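Long-range contacts in hypothetical protein, GDSL-like Lipase/Acylhydrolase family protein (Bacteroides uniformis, PDB 4M8K), which is a putative GDSL-like lipase or acylhydrolase that probably hydrolyses ester bonds: residues E77-Y82 and R105-T111; G120-W125 and L174-V178; F146-F150 and V178-M182; T170-L174 and D198-Q202. All blocks are in the same frame, centred on the assembly; numbering follows the deposited sequence.

How the contacts relate
Chemistry follows depth in these four contacts of one alpha/beta domain. Contact 3 is the buried one, where aromatic rings and a selenomethionine join two helices; the other three are only partly buried and rely more on polar groups. Contact 2 shares V178 and helix 176-189 with contact 3, and L174 with contact 4, so the three form a continuous group, with T121 OG1 close to N171 ND2 between contacts 2 and 4. Contact 4 gathers three polar residues round one lysine. Contact 1 stands apart, its centre about 21 to 23 Å from those of the others, and ties edge strand 75-81 to a loop through arginine and asparagine side chains.

Contact 1: E77-Y82 and R105-T111; sequences ERNNSY and RIHNLGT
N80 reaches across from edge strand 75-81 of the parallel sheet and inserts its amide between R105 and N108, in the loop that leads on to strand 114-118. Its CG stands anti to the backbone N (chi1 -163°), which directs the amide at the loop. R105 meets it side-on: NE donates to N80 OD1 at 3.0 Å, while NH2 reaches the backbone N80 O at 2.8 Å. Both acceptors lie close to the guanidinium plane, but the amide plane is turned 42° from it, and the two nitrogens approach their oxygens from above the carbonyl planes. Y82 CB sits over one face of the same guanidinium, 3.7 Å from R105 CZ. On its other branch N80 gives ND2 to N108 O at 3.0 Å, a nearly straight bond with the acceptor in the amide plane.

A second arginine behaves differently. R78, its chain bent at chi2, donates NH1 to N108 OD1 at 2.8 Å in a bent bond from above the carbonyl plane, its guanidinium almost perpendicular to the N108 amide (87°), and a water links NH1 to N108 O as well. Further along, E77 OE2 takes the backbone N of T111 at 2.7 Å from above the carboxylate plane. G110 lies just beside that carboxylate at a positive phi, and a side chain there would run into OE2.

N42 also donates to N80 OD1, and R105 NH2 bonds G27 O besides. The loop is therefore held by side chains that bond backbone groups as well as one another, and the buried amide of N80 is satisfied at both its oxygen and its nitrogen.

Contact 2: G120-W125 and L174-V178; sequences GTNDSW and LSEEV. With ACT (acetate ion), chain C.
S124 OG accepts the backbone N of S175 in a nearly straight bond of 2.9 Å, joining the short helix 121-126 of the SGNH-type hydrolase fold to the N-terminal start of helix 176-189. S124 OG can do this because it stands anti to its own nitrogen (chi1 -168°), pointing out from helix 121-126. Beside this bond the packing is largely apolar. L174 lays CD2 against T121, 3.6 Å from OG1, and sets CD1 by the backbone of G120, while V178 adds CG1 beside G120 O. G120 is the N-cap residue, and its backbone angles by themselves call for glycine. The polar end of T121 is turned to N171, which donates to OG1.

On the far side of helix 121-126, N122 donates ND2 to OXT of an acetate ion at 2.7 Å. The acetate, probably from the crystallisation liquor, is also bonded to S29 OG, G84 N and H205 NE2; together with N122 these are consistent with the family's catalytic serine (S29) and histidine (H205) and an oxyanion hole formed by G84 N and N122 ND2. W125 and T121 touch its methyl, and T121 CG2 lies over the centre of the W125 ring. N122 is steadied by Y92 OH at OD1 and by S85 O at ND2; an alanine here would probably leave OXT without this donor and S85 O without its amide partner. S175, the N-cap residue, caps helix 176-189, its OG accepting from V178 N at 3.1 Å.

Contact 3: F146-F150 and V178-M182; sequences FRPAF and VTDSM
M182, a selenomethionine, meets F150 and F146 with almost every atom of its side chain. CB lies 4.0 Å from F150 CZ, at the near rim of that ring. CG, the next atom, comes down over the centre of the F150 face in a CH-pi contact, 3.5 Å from the ring centroid. The same CG touches the edge of F146, in the plane of that ring and 3.7 Å from CZ, so one methylene serves a face and an edge at once. SE then slides off obliquely, 3.6 Å from F150 CE1, and also approaches the F146 ring at its edge; both are Met-aromatic contacts. A turn at chi3 (-57°) carries CE on toward L174 and T170.

These groups fill the seam between helix 146-160 and helix 176-189, successive helices of the parallel alpha/beta fold that flank strand 165-170 in sequence. The short segments run in roughly the same direction, their axes 34° apart and 10.3 Å at closest approach. F146 itself is sandwiched: V178 CG2 stands over the centre of one face, and F150 CB lies over the opposite face nearer the rim. Outward from the rings R147 runs extended along S181, and its NE donates to S181 OG at 2.8 Å in a virtually straight bond lying in the guanidinium plane. S181 OG is also hydrogen-bonded to E177 O, one turn earlier in its helix.

Contact 4: T170-L174 and D198-Q202; sequences TNSEL and DIDKQ
K201 leaves its backbone with CG anti to the carbonyl carbon (chi1 -62°) and then runs straight out to NZ, which arrives among N171, S172 and E173. S172 turns OG into the crowded position between its nitrogen and carbonyl carbon (chi1 58°), bringing the hydroxyl up to the ammonium. In the SGNH-hydrolase alpha/beta/alpha fold of this family, built round a parallel sheet, the contact joins the loop that leaves strand 165-170 for helix 176-189 to the stretch that enters the small antiparallel pair 201-202 and 205-206.

Three bonds grip NZ. It donates to S172 OG at 2.9 Å, and to N171 OD1 at 3.1 Å from above the amide plane instead of on a lone pair. The third, to E173 OE1 at 2.9 Å, is a salt bridge in which the carboxylate uses its anti lone pair. E173 and K201 run alongside each other head to tail, which lays OE1 against the CD and CE methylenes of the lysine. With ND2 of N171 engaged by T121 of helix 121-126, the amide turns OD1 to the lysine.

A methionine in place of K201 would probably leave the E173 carboxylate without its positive mate and N171 OD1 and S172 OG without their shared donor.

Two waters extend the link to I199. One bonds S172 OG and accepts from I199 N at 2.8 Å. The other donates both its protons, to E173 OE1 at 2.7 Å and to I199 O at 2.6 Å.

Contact 1: E77-Y82 and R105-T111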
loop_
_atom_site.group_PDB
_atom_site.type_symbol
_atom_site.label_atom_id
_atom_site.label_comp_id
_atom_site.label_asym_id
_atom_site.label_seq_id
_atom_site.Cartn_x
_atom_site.Cartn_y
_atom_site.Cartn_z
ATOM N N GLU A 77 4.685 9.216 9.447
ATOM C CA GLU A 77 6.077 8.848 9.704
ATOM C C GLU A 77 6.757 8.773 8.315
ATOM O O GLU A 77 7.552 9.666 7.961
ATOM C CB GLU A 77 6.143 7.553 10.482
ATOM C CG GLU A 77 7.523 6.962 10.668
ATOM C CD GLU A 77 8.363 7.680 11.723
ATOM O OE1 GLU A 77 7.887 8.683 12.299
ATOM O OE2 GLU A 77 9.514 7.258 11.967
ATOM N N ARG A 78 6.419 7.765 7.496
ATOM C CA ARG A 78 7.012 7.697 6.178
ATOM C C ARG A 78 5.950 7.293 5.195
ATOM O O ARG A 78 5.248 6.336 5.424
ATOM C CB ARG A 78 8.145 6.668 6.084
ATOM C CG ARG A 78 9.423 7.054 6.813
ATOM C CD ARG A 78 10.081 8.347 6.275
ATOM N NE ARG A 78 11.393 8.451 6.919
ATOM C CZ ARG A 78 12.489 7.776 6.536
ATOM N NH1 ARG A 78 12.497 6.982 5.463
ATOM N NH2 ARG A 78 13.608 7.923 7.235
ATOM N N ASN A 79 5.897 8.004 4.073
ATOM C CA ASN A 79 5.131 7.564 2.908
ATOM C C ASN A 79 6.056 6.971 1.816
ATOM O O ASN A 79 6.503 7.682 0.891
ATOM C CB ASN A 79 4.287 8.707 2.351
ATOM C CG ASN A 79 3.337 8.228 1.266
ATOM O OD1 ASN A 79 3.267 7.039 0.998
ATOM N ND2 ASN A 79 2.708 9.170 0.554
ATOM N N ASN A 80 6.338 5.691 1.975
ATOM C CA ASN A 80 7.124 4.954 0.987
ATOM C C ASN A 80 6.218 4.372 -0.078
ATOM O O ASN A 80 5.856 3.202 -0.044
ATOM C CB ASN A 80 7.948 3.855 1.655
ATOM C CG ASN A 80 9.061 3.349 0.768
ATOM O OD1 ASN A 80 8.947 3.369 -0.468
ATOM N ND2 ASN A 80 10.139 2.895 1.380
ATOM N N SER A 81 5.864 5.217 -1.031
ATOM C CA SER A 81 4.990 4.863 -2.125
ATOM C C SER A 81 5.687 5.195 -3.426
ATOM O O SER A 81 6.424 6.161 -3.514
ATOM C CB SER A 81 3.611 5.539 -2.010
ATOM O OG SER A 81 2.892 5.137 -0.817
ATOM N N TYR A 82 5.425 4.353 -4.434
ATOM C CA TYR A 82 6.204 4.258 -5.655
ATOM C C TYR A 82 5.299 3.812 -6.801
ATOM O O TYR A 82 4.827 2.669 -6.847
ATOM C CB TYR A 82 7.338 3.271 -5.445
ATOM C CG TYR A 82 8.494 3.280 -6.461
ATOM C CD1 TYR A 82 8.285 3.250 -7.842
ATOM C CD2 TYR A 82 9.814 3.279 -6.016
ATOM C CE1 TYR A 82 9.356 3.257 -8.744
ATOM C CE2 TYR A 82 10.880 3.290 -6.905
ATOM C CZ TYR A 82 10.640 3.256 -8.271
ATOM O OH TYR A 82 11.710 3.223 -9.142
ATOM N N ARG A 105 11.371 -2.748 -0.020
ATOM C CA ARG A 105 11.280 -1.446 0.650
ATOM C C ARG A 105 10.862 -1.490 2.096
ATOM O O ARG A 105 10.703 -0.474 2.733
ATOM C CB ARG A 105 10.324 -0.600 -0.157
ATOM C CG ARG A 105 10.994 -0.114 -1.450
ATOM C CD ARG A 105 10.026 0.089 -2.603
ATOM N NE ARG A 105 8.894 0.891 -2.193
ATOM C CZ ARG A 105 7.667 0.798 -2.663
ATOM N NH1 ARG A 105 7.349 -0.043 -3.629
ATOM N NH2 ARG A 105 6.752 1.563 -2.146
ATOM N N ILE A 106 10.718 -2.714 2.624
ATOM C CA ILE A 106 10.176 -2.964 3.957
ATOM C C ILE A 106 11.029 -2.477 5.138
ATOM O O ILE A 106 10.483 -2.314 6.204
ATOM C CB ILE A 106 9.918 -4.487 4.161
ATOM C CG1 ILE A 106 11.172 -5.308 3.914
ATOM C CG2 ILE A 106 8.818 -4.966 3.222
ATOM C CD1 ILE A 106 11.001 -6.778 4.334
ATOM N N HIS A 107 12.322 -2.220 4.936
ATOM C CA HIS A 107 13.186 -1.614 5.968
ATOM C C HIS A 107 13.135 -0.098 6.046
ATOM O O HIS A 107 13.722 0.472 6.972
ATOM C CB HIS A 107 14.668 -2.007 5.783
ATOM C CG HIS A 107 14.928 -3.481 5.858
ATOM N ND1 HIS A 107 15.376 -4.103 6.999
ATOM C CD2 HIS A 107 14.796 -4.461 4.922
ATOM C CE1 HIS A 107 15.524 -5.391 6.769
ATOM N NE2 HIS A 107 15.180 -5.635 5.513
ATOM N N ASN A 108 12.495 0.572 5.106
ATOM C CA ASN A 108 12.550 2.021 5.087
ATOM C C ASN A 108 11.160 2.623 5.292
ATOM O O ASN A 108 10.569 3.184 4.367
ATOM C CB ASN A 108 13.207 2.471 3.777
ATOM C CG ASN A 108 13.591 3.910 3.764
ATOM O OD1 ASN A 108 13.765 4.582 4.783
ATOM N ND2 ASN A 108 13.731 4.425 2.548
ATOM N N LEU A 109 10.657 2.503 6.532
ATOM C CA LEU A 109 9.347 3.003 6.935
ATOM C C LEU A 109 9.369 3.827 8.224
ATOM O O LEU A 109 8.310 4.096 8.809
ATOM C CB LEU A 109 8.424 1.812 7.135
ATOM C CG LEU A 109 8.162 0.963 5.876
ATOM C CD1 LEU A 109 7.276 -0.215 6.233
ATOM C CD2 LEU A 109 7.495 1.786 4.824
ATOM N N GLY A 110 10.576 4.160 8.691
ATOM C CA GLY A 110 10.771 4.853 9.946
ATOM C C GLY A 110 10.448 3.981 11.147
ATOM O O GLY A 110 10.693 2.770 11.126
ATOM N N THR A 111 9.799 4.588 12.144
ATOM C CA THR A 111 9.382 3.882 13.369
ATOM C C THR A 111 7.874 4.025 13.563
ATOM O O THR A 111 7.418 4.704 14.438
ATOM C CB THR A 111 10.152 4.417 14.624
ATOM O OG1 THR A 111 11.552 4.369 14.351
ATOM C CG2 THR A 111 9.949 3.542 15.826
HETATM O O HOH W 1 10.447 5.758 3.713
#

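Contact 2: G120-W125 and L174-V178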
loop_
_atom_site.group_PDB
_atom_site.type_symbol
_atom_site.label_atom_id
_atom_site.label_comp_id
_atom_site.label_asym_id
_atom_site.label_seq_id
_atom_site.Cartn_x
_atom_site.Cartn_y
_atom_site.Cartn_z
ATOM N N GLY A 120 -0.667 -4.350 -4.831
ATOM C CA GLY A 120 -1.273 -5.417 -5.614
ATOM C C GLY A 120 -1.922 -5.006 -6.892
ATOM O O GLY A 120 -2.051 -5.816 -7.813
ATOM N N THR A 121 -2.298 -3.732 -7.000
ATOM C CA THR A 121 -2.853 -3.251 -8.282
ATOM C C THR A 121 -1.914 -3.518 -9.480
ATOM O O THR A 121 -2.330 -4.000 -10.526
ATOM C CB THR A 121 -3.237 -1.763 -8.191
ATOM O OG1 THR A 121 -4.265 -1.600 -7.230
ATOM C CG2 THR A 121 -3.749 -1.278 -9.538
ATOM N N ASN A 122 -0.643 -3.205 -9.337
ATOM C CA ASN A 122 0.281 -3.417 -10.422
ATOM C C ASN A 122 0.552 -4.914 -10.682
ATOM O O ASN A 122 0.712 -5.320 -11.838
ATOM C CB ASN A 122 1.567 -2.651 -10.165
ATOM C CG ASN A 122 1.353 -1.143 -10.261
ATOM O OD1 ASN A 122 0.931 -0.623 -11.307
ATOM N ND2 ASN A 122 1.624 -0.448 -9.174
ATOM N N ASP A 123 0.569 -5.727 -9.631
ATOM C CA ASP A 123 0.702 -7.179 -9.837
ATOM C C ASP A 123 -0.446 -7.678 -10.704
ATOM O O ASP A 123 -0.246 -8.480 -11.635
ATOM C CB ASP A 123 0.750 -7.939 -8.511
ATOM C CG ASP A 123 1.865 -7.430 -7.594
ATOM O OD1 ASP A 123 1.724 -6.279 -7.080
ATOM O OD2 ASP A 123 2.925 -8.136 -7.421
ATOM N N SER A 124 -1.652 -7.161 -10.443
ATOM C CA SER A 124 -2.839 -7.511 -11.237
ATOM C C SER A 124 -2.753 -6.977 -12.651
ATOM O O SER A 124 -2.892 -7.724 -13.612
ATOM C CB SER A 124 -4.082 -7.007 -10.548
ATOM O OG SER A 124 -5.244 -7.550 -11.135
ATOM N N TRP A 125 -2.515 -5.679 -12.790
ATOM C CA TRP A 125 -2.489 -5.089 -14.114
ATOM C C TRP A 125 -1.342 -5.598 -14.959
ATOM O O TRP A 125 -1.496 -5.702 -16.153
ATOM C CB TRP A 125 -2.361 -3.614 -14.030
ATOM C CG TRP A 125 -3.533 -2.887 -13.480
ATOM C CD1 TRP A 125 -4.761 -3.369 -13.197
ATOM C CD2 TRP A 125 -3.590 -1.473 -13.244
ATOM N NE1 TRP A 125 -5.588 -2.358 -12.746
ATOM C CE2 TRP A 125 -4.887 -1.178 -12.769
ATOM C CE3 TRP A 125 -2.652 -0.442 -13.339
ATOM C CZ2 TRP A 125 -5.269 0.119 -12.390
ATOM C CZ3 TRP A 125 -3.031 0.862 -12.971
ATOM C CH2 TRP A 125 -4.341 1.129 -12.535
ATOM N N LEU A 174 -9.550 -5.500 -8.989
ATOM C CA LEU A 174 -8.382 -6.338 -9.320
ATOM C C LEU A 174 -8.778 -7.758 -9.710
ATOM O O LEU A 174 -9.893 -8.178 -9.472
ATOM C CB LEU A 174 -7.410 -6.368 -8.148
ATOM C CG LEU A 174 -6.885 -4.986 -7.688
ATOM C CD1 LEU A 174 -5.783 -5.213 -6.669
ATOM C CD2 LEU A 174 -6.396 -4.076 -8.813
ATOM N N SER A 175 -7.848 -8.514 -10.284
ATOM C CA SER A 175 -8.122 -9.906 -10.622
ATOM C C SER A 175 -8.637 -10.651 -9.440
ATOM O O SER A 175 -8.298 -10.357 -8.313
ATOM C CB SER A 175 -6.857 -10.603 -11.168
ATOM O OG SER A 175 -5.853 -10.802 -10.215
ATOM N N GLU A 176 -9.458 -11.660 -9.733
ATOM C CA GLU A 176 -9.957 -12.583 -8.746
ATOM C C GLU A 176 -8.836 -13.212 -7.984
ATOM O O GLU A 176 -8.875 -13.297 -6.776
ATOM C CB GLU A 176 -10.742 -13.694 -9.446
ATOM C CG GLU A 176 -11.817 -14.308 -8.573
ATOM C CD GLU A 176 -12.816 -15.169 -9.367
ATOM O OE1 GLU A 176 -12.415 -16.024 -10.212
ATOM O OE2 GLU A 176 -14.019 -14.975 -9.138
ATOM N N GLU A 177 -7.815 -13.648 -8.686
ATOM C CA GLU A 177 -6.672 -14.313 -8.034
ATOM C C GLU A 177 -5.857 -13.406 -7.095
ATOM O O GLU A 177 -5.526 -13.833 -6.007
ATOM C CB GLU A 177 -5.771 -14.967 -9.077
ATOM C CG GLU A 177 -6.441 -16.213 -9.614
ATOM C CD GLU A 177 -5.744 -16.814 -10.817
ATOM O OE1 GLU A 177 -4.643 -16.354 -11.183
ATOM O OE2 GLU A 177 -6.317 -17.751 -11.410
ATOM N N VAL A 178 -5.547 -12.170 -7.497
ATOM C CA VAL A 178 -4.855 -11.239 -6.616
ATOM C C VAL A 178 -5.742 -10.865 -5.421
ATOM O O VAL A 178 -5.297 -10.785 -4.273
ATOM C CB VAL A 178 -4.377 -9.976 -7.402
ATOM C CG1 VAL A 178 -4.014 -8.821 -6.478
ATOM C CG2 VAL A 178 -3.172 -10.325 -8.280
HETATM C C ACT C . -0.127 2.336 -9.940
HETATM O O ACT C . -0.181 3.228 -10.804
HETATM O OXT ACT C . 0.913 2.172 -9.301
HETATM C CH3 ACT C . -1.302 1.460 -9.627
#

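Contact 3: F146-F150 and V178-M182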
loop_
_atom_site.group_PDB
_atom_site.type_symbol
_atom_site.label_atom_id
_atom_site.label_comp_id
_atom_site.label_asym_id
_atom_site.label_seq_id
_atom_site.Cartn_x
_atom_site.Cartn_y
_atom_site.Cartn_z
ATOM N N PHE A 146 3.296 -13.761 -7.244
ATOM C CA PHE A 146 2.520 -12.943 -6.307
ATOM C C PHE A 146 2.274 -13.548 -4.911
ATOM O O PHE A 146 2.493 -12.887 -3.843
ATOM C CB PHE A 146 1.178 -12.565 -6.901
ATOM C CG PHE A 146 0.426 -11.607 -6.023
ATOM C CD1 PHE A 146 0.811 -10.253 -5.985
ATOM C CD2 PHE A 146 -0.571 -12.032 -5.177
ATOM C CE1 PHE A 146 0.210 -9.377 -5.130
ATOM C CE2 PHE A 146 -1.227 -11.116 -4.356
ATOM C CZ PHE A 146 -0.819 -9.794 -4.329
ATOM N N ARG A 147 1.780 -14.771 -4.867
ATOM C CA ARG A 147 1.493 -15.355 -3.563
ATOM C C ARG A 147 2.738 -15.500 -2.664
ATOM O O ARG A 147 2.681 -15.059 -1.515
ATOM C CB ARG A 147 0.766 -16.668 -3.690
ATOM C CG ARG A 147 -0.665 -16.479 -4.192
ATOM C CD ARG A 147 -1.252 -17.818 -4.594
ATOM N NE ARG A 147 -2.632 -17.715 -5.096
ATOM C CZ ARG A 147 -3.250 -18.689 -5.755
ATOM N NH1 ARG A 147 -2.607 -19.824 -6.030
ATOM N NH2 ARG A 147 -4.510 -18.544 -6.155
ATOM N N PRO A 148 3.847 -16.106 -3.169
ATOM C CA PRO A 148 5.013 -16.118 -2.279
ATOM C C PRO A 148 5.464 -14.707 -1.838
ATOM O O PRO A 148 5.787 -14.517 -0.680
ATOM C CB PRO A 148 6.084 -16.801 -3.117
ATOM C CG PRO A 148 5.341 -17.588 -4.178
ATOM C CD PRO A 148 4.087 -16.808 -4.439
ATOM N N ALA A 149 5.469 -13.735 -2.765
ATOM C CA ALA A 149 5.877 -12.354 -2.435
ATOM C C ALA A 149 5.021 -11.677 -1.360
ATOM O O ALA A 149 5.573 -11.087 -0.445
ATOM C CB ALA A 149 5.926 -11.511 -3.691
ATOM N N PHE A 150 3.698 -11.823 -1.439
ATOM C CA PHE A 150 2.782 -11.230 -0.477
ATOM C C PHE A 150 2.857 -11.943 0.842
ATOM O O PHE A 150 2.803 -11.323 1.901
ATOM C CB PHE A 150 1.332 -11.223 -1.019
ATOM C CG PHE A 150 0.422 -10.360 -0.227
ATOM C CD1 PHE A 150 0.438 -8.976 -0.346
ATOM C CD2 PHE A 150 -0.471 -10.943 0.670
ATOM C CE1 PHE A 150 -0.386 -8.188 0.461
ATOM C CE2 PHE A 150 -1.332 -10.156 1.437
ATOM C CZ PHE A 150 -1.284 -8.781 1.330
ATOM N N VAL A 178 -5.547 -12.170 -7.497
ATOM C CA VAL A 178 -4.855 -11.239 -6.616
ATOM C C VAL A 178 -5.742 -10.865 -5.421
ATOM O O VAL A 178 -5.297 -10.785 -4.273
ATOM C CB VAL A 178 -4.377 -9.976 -7.402
ATOM C CG1 VAL A 178 -4.014 -8.821 -6.478
ATOM C CG2 VAL A 178 -3.172 -10.325 -8.280
ATOM N N THR A 179 -7.012 -10.671 -5.685
ATOM C CA THR A 179 -7.927 -10.268 -4.641
ATOM C C THR A 179 -8.092 -11.365 -3.568
ATOM O O THR A 179 -7.982 -11.101 -2.335
ATOM C CB THR A 179 -9.296 -9.919 -5.244
ATOM O OG1 THR A 179 -9.142 -8.826 -6.187
ATOM C CG2 THR A 179 -10.215 -9.488 -4.157
ATOM N N ASP A 180 -8.344 -12.576 -4.037
ATOM C CA ASP A 180 -8.561 -13.710 -3.160
ATOM C C ASP A 180 -7.264 -14.056 -2.422
ATOM O O ASP A 180 -7.278 -14.441 -1.226
ATOM C CB ASP A 180 -9.037 -14.947 -3.947
ATOM C CG ASP A 180 -10.491 -14.861 -4.423
ATOM O OD1 ASP A 180 -11.228 -13.971 -3.964
ATOM O OD2 ASP A 180 -10.875 -15.712 -5.258
ATOM N N SER A 181 -6.151 -13.999 -3.143
ATOM C CA SER A 181 -4.853 -14.343 -2.546
ATOM C C SER A 181 -4.518 -13.402 -1.379
ATOM O O SER A 181 -4.111 -13.856 -0.312
ATOM C CB SER A 181 -3.731 -14.322 -3.584
ATOM O OG SER A 181 -3.933 -15.297 -4.619
HETATM N N MSE A 182 -4.692 -12.093 -1.553
HETATM C CA MSE A 182 -4.387 -11.146 -0.439
HETATM C C MSE A 182 -5.296 -11.428 0.755
HETATM O O MSE A 182 -4.853 -11.386 1.900
HETATM C CB MSE A 182 -4.502 -9.696 -0.892
HETATM C CG MSE A 182 -3.216 -9.337 -1.564
HETATM SE SE MSE A 182 -2.988 -7.426 -1.946
HETATM C CE MSE A 182 -4.600 -7.123 -3.021
#

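Contact 4: T170-L174 and D198-Q202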
loop_
_atom_site.group_PDB
_atom_site.type_symbol
_atom_site.label_atom_id
_atom_site.label_comp_id
_atom_site.label_asym_id
_atom_site.label_seq_id
_atom_site.Cartn_x
_atom_site.Cartn_y
_atom_site.Cartn_z
ATOM N N THR A 170 -6.919 -3.539 0.114
ATOM C CA THR A 170 -7.181 -4.156 -1.215
ATOM C C THR A 170 -7.998 -3.249 -2.130
ATOM O O THR A 170 -9.188 -2.980 -1.900
ATOM C CB THR A 170 -7.881 -5.529 -1.072
ATOM O OG1 THR A 170 -7.040 -6.413 -0.336
ATOM C CG2 THR A 170 -8.178 -6.164 -2.447
ATOM N N ASN A 171 -7.344 -2.725 -3.165
ATOM C CA ASN A 171 -8.040 -2.004 -4.223
ATOM C C ASN A 171 -9.234 -2.788 -4.779
ATOM O O ASN A 171 -9.220 -4.025 -4.851
ATOM C CB ASN A 171 -7.092 -1.677 -5.370
ATOM C CG ASN A 171 -7.632 -0.608 -6.308
ATOM O OD1 ASN A 171 -8.632 0.036 -6.019
ATOM N ND2 ASN A 171 -6.982 -0.437 -7.442
ATOM N N SER A 172 -10.250 -2.053 -5.207
ATOM C CA SER A 172 -11.327 -2.652 -5.977
ATOM C C SER A 172 -10.855 -2.932 -7.399
ATOM O O SER A 172 -9.865 -2.363 -7.863
ATOM C CB SER A 172 -12.526 -1.712 -5.999
ATOM O OG SER A 172 -12.128 -0.473 -6.562
ATOM N N GLU A 173 -11.589 -3.813 -8.079
ATOM C CA GLU A 173 -11.456 -4.076 -9.521
ATOM C C GLU A 173 -10.143 -4.762 -9.912
ATOM O O GLU A 173 -9.690 -4.654 -11.027
ATOM C CB GLU A 173 -11.688 -2.783 -10.312
ATOM C CG GLU A 173 -13.054 -2.171 -9.989
ATOM C CD GLU A 173 -13.260 -0.820 -10.646
ATOM O OE1 GLU A 173 -12.618 0.151 -10.248
ATOM O OE2 GLU A 173 -14.074 -0.723 -11.563
ATOM N N LEU A 174 -9.550 -5.500 -8.989
ATOM C CA LEU A 174 -8.382 -6.338 -9.320
ATOM C C LEU A 174 -8.778 -7.758 -9.710
ATOM O O LEU A 174 -9.893 -8.178 -9.472
ATOM C CB LEU A 174 -7.410 -6.368 -8.148
ATOM C CG LEU A 174 -6.885 -4.986 -7.688
ATOM C CD1 LEU A 174 -5.783 -5.213 -6.669
ATOM C CD2 LEU A 174 -6.396 -4.076 -8.813
ATOM N N ASP A 198 -16.520 0.582 -4.392
ATOM C CA ASP A 198 -17.150 1.818 -4.871
ATOM C C ASP A 198 -16.189 2.993 -4.797
ATOM O O ASP A 198 -16.503 4.054 -4.277
ATOM C CB ASP A 198 -18.425 2.067 -4.069
ATOM C CG ASP A 198 -19.364 0.885 -4.158
ATOM O OD1 ASP A 198 -19.750 0.560 -5.295
ATOM O OD2 ASP A 198 -19.666 0.263 -3.120
ATOM N N ILE A 199 -15.005 2.772 -5.336
ATOM C CA ILE A 199 -13.983 3.804 -5.410
ATOM C C ILE A 199 -14.003 4.474 -6.796
ATOM O O ILE A 199 -13.649 3.870 -7.790
ATOM C CB ILE A 199 -12.598 3.173 -5.121
ATOM C CG1 ILE A 199 -12.585 2.409 -3.782
ATOM C CG2 ILE A 199 -11.540 4.213 -5.092
ATOM C CD1 ILE A 199 -13.017 3.216 -2.567
ATOM N N ASP A 200 -14.358 5.750 -6.832
ATOM C CA ASP A 200 -14.397 6.500 -8.053
ATOM C C ASP A 200 -12.989 6.683 -8.574
ATOM O O ASP A 200 -12.098 7.124 -7.845
ATOM C CB ASP A 200 -15.069 7.861 -7.839
ATOM C CG ASP A 200 -15.326 8.591 -9.125
ATOM O OD1 ASP A 200 -16.242 8.155 -9.884
ATOM O OD2 ASP A 200 -14.616 9.607 -9.407
ATOM N N LYS A 201 -12.796 6.321 -9.822
ATOM C CA LYS A 201 -11.504 6.458 -10.450
ATOM C C LYS A 201 -11.554 7.248 -11.757
ATOM O O LYS A 201 -12.505 7.202 -12.506
ATOM C CB LYS A 201 -10.861 5.117 -10.707
ATOM C CG LYS A 201 -10.556 4.274 -9.439
ATOM C CD LYS A 201 -10.373 2.770 -9.719
ATOM C CE LYS A 201 -10.444 1.979 -8.411
ATOM N NZ LYS A 201 -10.320 0.526 -8.588
ATOM N N GLN A 202 -10.459 7.935 -12.015
ATOM C CA GLN A 202 -10.220 8.606 -13.283
ATOM C C GLN A 202 -8.850 8.210 -13.742
ATOM O O GLN A 202 -7.885 8.336 -13.002
ATOM C CB GLN A 202 -10.310 10.092 -13.083
ATOM C CG GLN A 202 -11.707 10.492 -12.633
ATOM C CD GLN A 202 -11.824 11.929 -12.226
ATOM O OE1 GLN A 202 -10.850 12.639 -12.153
ATOM N NE2 GLN A 202 -13.047 12.365 -11.961
HETATM O O HOH W 2 -14.675 0.472 -6.947
HETATM O O HOH W 3 -14.415 1.833 -9.128
#